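Flavodoxin (Fusobacterium nucleatum, PDB 6OHK) binds flavin mononucleotide as its redox cofactor and carries electrons, probably to several redox enzymes. Local coordinates at residues A[90-93]-A[94-97]; A[162-165]-A[166-169]; A[144-147]-A[148-151]. The protein carries 1 engineered substitution. All coordinates share one frame; numbering follows the deposited sequence.

Interaction 1: A[90-93]-A[94-97]; sequences LGNQ and FAFG. With FMN (flavin mononucleotide), chain B.
N92 and F96, four residues apart round a tight turn, both contact the flavin. The phenyl ring of F96 lies almost parallel to the isoalloxazine and is centred over FMN C4A, where the pyrimidine and central rings meet, with that atom 3.3 Å above the ring plane. Along one side of the phenyl group, CE2 of F96 comes within 3.3 Å of FMN N10. At the pyrimidine end the backbone N of N92 gives a forked hydrogen bond, 3.1 Å to FMN O2 and 3.2 Å to FMN N1. Next to it CA of G91 packs closely against the same carbonyl.

Behind this first shell, the carbonyl O of N92 accepts F96 N at 3.1 Å, which fixes the root of the aromatic ring, and CB of N92 touches that ring at its edge. A chi1 of 178° sends the N92 amide back toward the backbone N atoms of F94 and A95. Its OD1 takes A95 N at 3.0 Å in a nearly straight bond (172°), from above the carbonyl plane, and F94 N more weakly. N149 ND2 also donates to this oxygen. Q93 folds the other way: its CG lies over one face of F94, a CH-pi contact, while its amide reaches H128 N through OE1. This is an Asx motif built into the flavodoxin loop after strand 84-90, which carries an aromatic side chain over one face of the isoalloxazine.

Interaction 2: A[162-165]-A[166-169]; sequences ITEI and KKEF
I165 packs its CD1 against CZ of F169 at 3.6 Å, the two side chains running side by side. What brings it there is an uncommon torsion for a helical isoleucine: CG1 sits between the backbone N and the carbonyl carbon (chi1 69°), and the extended chain beyond it aims CD1 at the ring. The carbonyl O of I165 lies over one face of F169, toward the rim. That oxygen also accepts E168 N at 2.9 Å and, weakly, F169 N, so it is gripped by the returning chain while the ring covers it. I53 of strand 51-59 meets both I165 and F169.

K166 continues the helical pattern, its N bonding to I162 O at 3.0 Å. Its methylenes rise past the same carbonyl, with CG of K166 3.2 Å from I162 O. CD of K166 lies 4.0 Å from CG2 of I162, the two side chains passing at a slant.

K167 is exposed, its chain extended alongside E164. NZ of K167 forms a salt bridge to OE1 of E164 at 3.1 Å, on the syn side and 25° out of the carboxylate plane, and a water joins the same two atoms. The i+3 bonds of K167 N to E164 O and E168 N to I165 O, beside the weak i+4 bond of F169 N, form a tight 3-10-like last turn, here ending the last helix of the flavodoxin alpha/beta fold, against strand 51-59.

Interaction 3: A[144-147]-A[148-151]; sequences ALDE and ENQP. With FMN (flavin mononucleotide), chain B.
The carboxylate of D146 and the amide of N149 meet with their planes turned 73° against each other. ND2 of N149 donates to OD2 of D146 at 2.9 Å, almost straight (173°); the acceptor lies close to the amide plane, and the proton arrives on the syn side of the carboxylate, close to its plane. The other oxygen is approached differently: N of N149 comes down on OD1 of D146 from above the carboxylate plane, 2.9 Å away. One residue thus holds both carboxylate oxygens, and Q93 NE2 adds a further donor to OD2. CG of D146 stands anti to the backbone N (chi1 -177°), which turns the carboxylate back toward N and ND2 of N149.

The main chain closes round the same residue, Q150 N bonding to D146 O at 2.8 Å. Side-chain and backbone acceptors of one aspartate, taken by the third and fourth residues on, make an Asx motif, and it turns the chain where strand 139-145 of the flavodoxin sheet gives way to the loop before helix 154-166. A water spans the turn, donating to Q150 O and accepting from D146 N.

E148 leaves the turn as an extended arm, and its OE2 accepts the ribityl hydroxyl O3' of FMN at 2.7 Å. Its carboxylate stays 5.5 Å from that of D146, measured between E148 OE2 and D146 OD1; the donors on D146 would probably offset part of this nearby like charge. On the other flank P151 closes over the E147 peptide, with CB of P151 3.4 Å from E147 O. The E147 side chain, bent back at its second torsion, passes obliquely by the proline and reaches T154 OG1 through OE2, while Q150 OE1 is held by R157.

How the interactions relate
Along the chain the three contacts come in series, neither nested nor crossed, each closing a short local turn. Interaction 1 shapes the loop between strand 84-90 and helix 103-113. Interaction 3 follows at the end of strand 139-145, which runs parallel to strand 84-90, so the two turns emerge from neighbouring strands and touch, with centres about 9 Å apart. One contributes to the isoalloxazine site and the other reaches the ribityl chain of the same FMN. From 148-151 the chain enters helix 154-166, whose far end is interaction 2, about 26 Å from interaction 1 between centres and on the opposite side of the chain's centre.

Interaction 1: A[90-93]-A[94-97]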
loop_
_atom_site.group_PDB
_atom_site.type_symbol
_atom_site.label_atom_id
_atom_site.label_comp_id
_atom_site.label_asym_id
_atom_site.label_seq_id
_atom_site.Cartn_x
_atom_site.Cartn_y
_atom_site.Cartn_z
ATOM N N LEU A 90 0.714 6.695 -2.835
ATOM C CA LEU A 90 1.122 8.104 -2.856
ATOM C C LEU A 90 0.619 8.707 -4.147
ATOM O O LEU A 90 0.662 8.064 -5.199
ATOM C CB LEU A 90 2.617 8.251 -2.860
ATOM C CG LEU A 90 3.334 8.058 -1.531
ATOM C CD1 LEU A 90 3.535 6.604 -1.222
ATOM C CD2 LEU A 90 4.672 8.719 -1.624
ATOM N N GLY A 91 0.108 9.931 -4.050
ATOM C CA GLY A 91 -0.372 10.624 -5.231
ATOM C C GLY A 91 -0.540 12.106 -4.971
ATOM O O GLY A 91 -0.055 12.645 -3.977
ATOM N N ASN A 92 -1.233 12.774 -5.897
ATOM C CA ASN A 92 -1.517 14.205 -5.809
ATOM C C ASN A 92 -2.999 14.386 -6.108
ATOM O O ASN A 92 -3.421 14.254 -7.255
ATOM C CB ASN A 92 -0.635 14.983 -6.780
ATOM C CG ASN A 92 -0.930 16.476 -6.765
ATOM O OD1 ASN A 92 -2.017 16.915 -6.442
ATOM N ND2 ASN A 92 0.070 17.269 -7.109
ATOM N N GLN A 93 -3.792 14.641 -5.077
ATOM C CA GLN A 93 -5.240 14.569 -5.253
ATOM C C GLN A 93 -5.781 15.740 -6.053
ATOM O O GLN A 93 -6.875 15.625 -6.618
ATOM C CB GLN A 93 -5.935 14.479 -3.888
ATOM C CG GLN A 93 -5.817 15.771 -3.057
ATOM C CD GLN A 93 -6.001 15.501 -1.588
ATOM O OE1 GLN A 93 -7.131 15.578 -1.068
ATOM N NE2 GLN A 93 -4.919 15.158 -0.915
ATOM N N PHE A 94 -5.066 16.861 -6.094
ATOM C CA PHE A 94 -5.558 18.041 -6.802
ATOM C C PHE A 94 -5.185 17.992 -8.265
ATOM O O PHE A 94 -6.002 18.336 -9.138
ATOM C CB PHE A 94 -5.062 19.303 -6.100
ATOM C CG PHE A 94 -5.700 19.509 -4.763
ATOM C CD1 PHE A 94 -6.989 20.003 -4.663
ATOM C CD2 PHE A 94 -5.042 19.187 -3.613
ATOM C CE1 PHE A 94 -7.585 20.171 -3.412
ATOM C CE2 PHE A 94 -5.641 19.359 -2.374
ATOM C CZ PHE A 94 -6.902 19.846 -2.279
ATOM N N ALA A 95 -3.980 17.555 -8.571
ATOM C CA ALA A 95 -3.544 17.495 -9.953
ATOM C C ALA A 95 -4.157 16.337 -10.692
ATOM O O ALA A 95 -4.220 16.371 -11.928
ATOM C CB ALA A 95 -2.026 17.417 -10.024
ATOM N N PHE A 96 -4.599 15.299 -9.978
ATOM C CA PHE A 96 -5.134 14.081 -10.573
ATOM C C PHE A 96 -6.482 13.792 -9.935
ATOM O O PHE A 96 -6.637 12.836 -9.177
ATOM C CB PHE A 96 -4.133 12.938 -10.409
ATOM C CG PHE A 96 -2.821 13.265 -11.032
ATOM C CD1 PHE A 96 -2.650 13.193 -12.408
ATOM C CD2 PHE A 96 -1.769 13.736 -10.267
ATOM C CE1 PHE A 96 -1.450 13.556 -12.987
ATOM C CE2 PHE A 96 -0.572 14.111 -10.853
ATOM C CZ PHE A 96 -0.429 14.019 -12.222
ATOM N N GLY A 97 -7.477 14.610 -10.261
ATOM C CA GLY A 97 -8.764 14.522 -9.615
ATOM C C GLY A 97 -9.583 13.303 -9.963
ATOM O O GLY A 97 -10.601 13.081 -9.305
HETATM N N1 FMN B . -0.591 11.039 -8.537
HETATM C C2 FMN B . -1.881 10.487 -8.505
HETATM O O2 FMN B . -2.513 10.449 -7.502
HETATM N N3 FMN B . -2.426 9.998 -9.743
HETATM C C4 FMN B . -1.790 10.028 -10.954
HETATM O O4 FMN B . -2.359 9.571 -11.924
HETATM C C4A FMN B . -0.494 10.611 -10.962
HETATM N N5 FMN B . 0.201 10.682 -12.168
HETATM C C5A FMN B . 1.463 11.338 -12.115
HETATM C C6 FMN B . 2.144 11.554 -13.327
HETATM C C7 FMN B . 3.380 12.170 -13.322
HETATM C C7M FMN B . 4.049 12.268 -14.702
HETATM C C8 FMN B . 3.907 12.670 -12.140
HETATM C C8M FMN B . 5.282 13.303 -12.176
HETATM C C9 FMN B . 3.230 12.462 -10.940
HETATM C C9A FMN B . 2.012 11.831 -10.939
HETATM N N10 FMN B . 1.319 11.625 -9.678
HETATM C C10 FMN B . 0.059 11.070 -9.740
HETATM C "C1'" FMN B . 1.889 12.102 -8.419
HETATM C "C2'" FMN B . 2.982 11.128 -7.886
HETATM O "O2'" FMN B . 2.476 9.824 -7.664
HETATM C "C3'" FMN B . 3.499 11.660 -6.538
HETATM O "O3'" FMN B . 4.210 12.853 -6.805
HETATM C "C4'" FMN B . 4.364 10.708 -5.714
HETATM O "O4'" FMN B . 4.615 11.316 -4.452
HETATM C "C5'" FMN B . 5.687 10.366 -6.388
HETATM O "O5'" FMN B . 6.307 9.344 -5.624
HETATM P P FMN B . 7.831 8.925 -5.915
HETATM O O1P FMN B . 8.095 7.849 -4.886
HETATM O O2P FMN B . 7.988 8.438 -7.314
HETATM O O3P FMN B . 8.691 10.173 -5.676
#

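Interaction 2: A[162-165]-A[166-169]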
loop_
_atom_site.group_PDB
_atom_site.type_symbol
_atom_site.label_atom_id
_atom_site.label_comp_id
_atom_site.label_asym_id
_atom_site.label_seq_id
_atom_site.Cartn_x
_atom_site.Cartn_y
_atom_site.Cartn_z
ATOM N N ILE A 162 -1.047 2.012 10.718
ATOM C CA ILE A 162 -0.257 0.879 11.200
ATOM C C ILE A 162 -0.908 0.271 12.443
ATOM O O ILE A 162 -1.008 -0.959 12.581
ATOM C CB ILE A 162 1.197 1.307 11.445
ATOM C CG1 ILE A 162 1.900 1.636 10.129
ATOM C CG2 ILE A 162 1.971 0.257 12.236
ATOM C CD1 ILE A 162 2.142 0.462 9.202
ATOM N N THR A 163 -1.386 1.118 13.358
ATOM C CA THR A 163 -2.061 0.597 14.543
ATOM C C THR A 163 -3.264 -0.249 14.160
ATOM O O THR A 163 -3.500 -1.320 14.748
ATOM C CB THR A 163 -2.458 1.759 15.443
ATOM O OG1 THR A 163 -1.270 2.377 15.924
ATOM C CG2 THR A 163 -3.296 1.337 16.633
ATOM N N GLU A 164 -4.049 0.200 13.177
ATOM C CA GLU A 164 -5.219 -0.554 12.768
ATOM C C GLU A 164 -4.852 -1.870 12.113
ATOM O O GLU A 164 -5.437 -2.908 12.439
ATOM C CB GLU A 164 -6.103 0.267 11.841
ATOM C CG GLU A 164 -6.835 1.401 12.537
ATOM C CD GLU A 164 -7.523 0.959 13.823
ATOM O OE1 GLU A 164 -7.182 1.506 14.899
ATOM O OE2 GLU A 164 -8.382 0.053 13.753
ATOM N N ILE A 165 -3.916 -1.858 11.167
ATOM C CA ILE A 165 -3.694 -3.096 10.430
ATOM C C ILE A 165 -3.018 -4.137 11.300
ATOM O O ILE A 165 -3.227 -5.347 11.097
ATOM C CB ILE A 165 -2.968 -2.907 9.096
ATOM C CG1 ILE A 165 -1.510 -2.494 9.288
ATOM C CG2 ILE A 165 -3.729 -1.925 8.209
ATOM C CD1 ILE A 165 -0.763 -2.340 7.957
ATOM N N LYS A 166 -2.215 -3.702 12.263
ATOM C CA LYS A 166 -1.573 -4.678 13.151
ATOM C C LYS A 166 -2.600 -5.555 13.860
ATOM O O LYS A 166 -2.308 -6.716 14.185
ATOM C CB LYS A 166 -0.684 -3.963 14.176
ATOM C CG LYS A 166 0.638 -3.537 13.612
ATOM C CD LYS A 166 1.666 -3.024 14.566
ATOM C CE LYS A 166 1.228 -2.103 15.654
ATOM N NZ LYS A 166 2.314 -2.165 16.711
ATOM N N LYS A 167 -3.819 -5.074 14.084
ATOM C CA LYS A 167 -4.855 -5.840 14.747
ATOM C C LYS A 167 -5.312 -7.033 13.960
ATOM O O LYS A 167 -5.852 -7.934 14.505
ATOM C CB LYS A 167 -6.061 -4.954 15.051
ATOM C CG LYS A 167 -5.786 -3.777 15.954
ATOM C CD LYS A 167 -7.013 -2.883 16.170
ATOM C CE LYS A 167 -6.668 -1.595 16.886
ATOM N NZ LYS A 167 -7.803 -0.626 17.008
ATOM N N GLU A 168 -5.114 -7.002 12.647
ATOM C CA GLU A 168 -5.491 -8.099 11.773
ATOM C C GLU A 168 -4.313 -8.964 11.323
ATOM O O GLU A 168 -4.489 -9.965 10.761
ATOM C CB GLU A 168 -6.265 -7.591 10.559
ATOM C CG GLU A 168 -7.710 -7.237 10.872
ATOM C CD GLU A 168 -8.675 -8.403 11.160
ATOM O OE1 GLU A 168 -8.578 -9.471 10.622
ATOM O OE2 GLU A 168 -9.557 -8.242 11.923
ATOM N N PHE A 169 -3.114 -8.483 11.608
ATOM C CA PHE A 169 -1.955 -9.183 11.210
ATOM C C PHE A 169 -1.789 -10.574 11.986
ATOM O O PHE A 169 -2.282 -10.701 13.088
ATOM C CB PHE A 169 -0.668 -8.383 11.356
ATOM C CG PHE A 169 -0.345 -7.440 10.212
ATOM C CD1 PHE A 169 -0.874 -7.573 8.970
ATOM C CD2 PHE A 169 0.559 -6.468 10.406
ATOM C CE1 PHE A 169 -0.524 -6.718 7.935
ATOM C CE2 PHE A 169 0.892 -5.604 9.375
ATOM C CZ PHE A 169 0.377 -5.753 8.147
HETATM O O HOH W 1 -6.645 1.779 17.747
#

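Interaction 3: A[144-147]-A[148-151]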
loop_
_atom_site.group_PDB
_atom_site.type_symbol
_atom_site.label_atom_id
_atom_site.label_comp_id
_atom_site.label_asym_id
_atom_site.label_seq_id
_atom_site.Cartn_x
_atom_site.Cartn_y
_atom_site.Cartn_z
ATOM N N ALA A 144 -4.047 6.487 1.766
ATOM C CA ALA A 144 -3.851 7.401 0.640
ATOM C C ALA A 144 -3.045 8.598 1.117
ATOM O O ALA A 144 -3.515 9.375 1.964
ATOM C CB ALA A 144 -5.210 7.817 0.079
ATOM N N LEU A 145 -1.835 8.740 0.627
ATOM C CA LEU A 145 -0.948 9.794 1.081
ATOM C C LEU A 145 -0.744 10.810 -0.030
ATOM O O LEU A 145 -0.723 10.468 -1.215
ATOM C CB LEU A 145 0.391 9.236 1.537
ATOM C CG LEU A 145 0.274 8.226 2.682
ATOM C CD1 LEU A 145 1.617 7.612 2.974
ATOM C CD2 LEU A 145 -0.303 8.860 3.929
ATOM N N ASP A 146 -0.588 12.077 0.364
ATOM C CA ASP A 146 -0.342 13.149 -0.605
ATOM C C ASP A 146 0.744 14.022 0.001
ATOM O O ASP A 146 0.479 14.885 0.827
ATOM C CB ASP A 146 -1.616 13.934 -0.885
ATOM C CG ASP A 146 -1.437 15.003 -1.943
ATOM O OD1 ASP A 146 -0.293 15.433 -2.182
ATOM O OD2 ASP A 146 -2.482 15.412 -2.528
ATOM N N GLU A 147 1.980 13.755 -0.381
ATOM C CA GLU A 147 3.119 14.502 0.135
ATOM C C GLU A 147 3.261 15.855 -0.524
ATOM O O GLU A 147 3.955 16.727 0.018
ATOM C CB GLU A 147 4.404 13.673 -0.056
ATOM C CG GLU A 147 4.577 12.589 0.961
ATOM C CD GLU A 147 5.022 13.191 2.286
ATOM O OE1 GLU A 147 6.034 13.943 2.324
ATOM O OE2 GLU A 147 4.339 13.008 3.295
ATOM N N GLU A 148 2.660 16.055 -1.688
ATOM C CA GLU A 148 2.751 17.346 -2.353
ATOM C C GLU A 148 1.861 18.370 -1.671
ATOM O O GLU A 148 2.252 19.542 -1.526
ATOM C CB GLU A 148 2.391 17.187 -3.825
ATOM C CG GLU A 148 3.416 16.292 -4.587
ATOM C CD GLU A 148 3.150 16.263 -6.071
ATOM O OE1 GLU A 148 3.146 17.349 -6.679
ATOM O OE2 GLU A 148 2.913 15.176 -6.628
ATOM N N ASN A 149 0.659 17.982 -1.290
ATOM C CA ASN A 149 -0.330 18.913 -0.776
ATOM C C ASN A 149 -0.630 18.731 0.690
ATOM O O ASN A 149 -1.071 19.688 1.344
ATOM C CB ASN A 149 -1.650 18.772 -1.539
ATOM C CG ASN A 149 -1.459 18.961 -2.998
ATOM O OD1 ASN A 149 -1.045 20.059 -3.440
ATOM N ND2 ASN A 149 -1.749 17.932 -3.785
ATOM N N GLN A 150 -0.445 17.525 1.236
ATOM C CA GLN A 150 -0.797 17.261 2.632
ATOM C C GLN A 150 0.342 16.572 3.378
ATOM O O GLN A 150 0.113 15.628 4.134
ATOM C CB GLN A 150 -2.075 16.438 2.714
ATOM C CG GLN A 150 -3.269 17.156 2.102
ATOM C CD GLN A 150 -4.533 16.330 2.088
ATOM O OE1 GLN A 150 -4.499 15.099 2.030
ATOM N NE2 GLN A 150 -5.679 17.020 2.056
ATOM N N PRO A 151 1.574 17.046 3.238
ATOM C CA PRO A 151 2.677 16.332 3.907
ATOM C C PRO A 151 2.552 16.340 5.412
ATOM O O PRO A 151 3.014 15.394 6.075
ATOM C CB PRO A 151 3.924 17.084 3.429
ATOM C CG PRO A 151 3.414 18.443 3.093
ATOM C CD PRO A 151 2.043 18.239 2.503
HETATM N N1 FMN B . -0.591 11.039 -8.537
HETATM C C2 FMN B . -1.881 10.487 -8.505
HETATM O O2 FMN B . -2.513 10.449 -7.502
HETATM N N3 FMN B . -2.426 9.998 -9.743
HETATM C C4 FMN B . -1.790 10.028 -10.954
HETATM O O4 FMN B . -2.359 9.571 -11.924
HETATM C C4A FMN B . -0.494 10.611 -10.962
HETATM N N5 FMN B . 0.201 10.682 -12.168
HETATM C C5A FMN B . 1.463 11.338 -12.115
HETATM C C6 FMN B . 2.144 11.554 -13.327
HETATM C C7 FMN B . 3.380 12.170 -13.322
HETATM C C7M FMN B . 4.049 12.268 -14.702
HETATM C C8 FMN B . 3.907 12.670 -12.140
HETATM C C8M FMN B . 5.282 13.303 -12.176
HETATM C C9 FMN B . 3.230 12.462 -10.940
HETATM C C9A FMN B . 2.012 11.831 -10.939
HETATM N N10 FMN B . 1.319 11.625 -9.678
HETATM C C10 FMN B . 0.059 11.070 -9.740
HETATM C "C1'" FMN B . 1.889 12.102 -8.419
HETATM C "C2'" FMN B . 2.982 11.128 -7.886
HETATM O "O2'" FMN B . 2.476 9.824 -7.664
HETATM C "C3'" FMN B . 3.499 11.660 -6.538
HETATM O "O3'" FMN B . 4.210 12.853 -6.805
HETATM C "C4'" FMN B . 4.364 10.708 -5.714
HETATM O "O4'" FMN B . 4.615 11.316 -4.452
HETATM C "C5'" FMN B . 5.687 10.366 -6.388
HETATM O "O5'" FMN B . 6.307 9.344 -5.624
HETATM P P FMN B . 7.831 8.925 -5.915
HETATM O O1P FMN B . 8.095 7.849 -4.886
HETATM O O2P FMN B . 7.988 8.438 -7.314
HETATM O O3P FMN B . 8.691 10.173 -5.676
HETATM O O HOH W 2 -0.527 12.840 3.324
#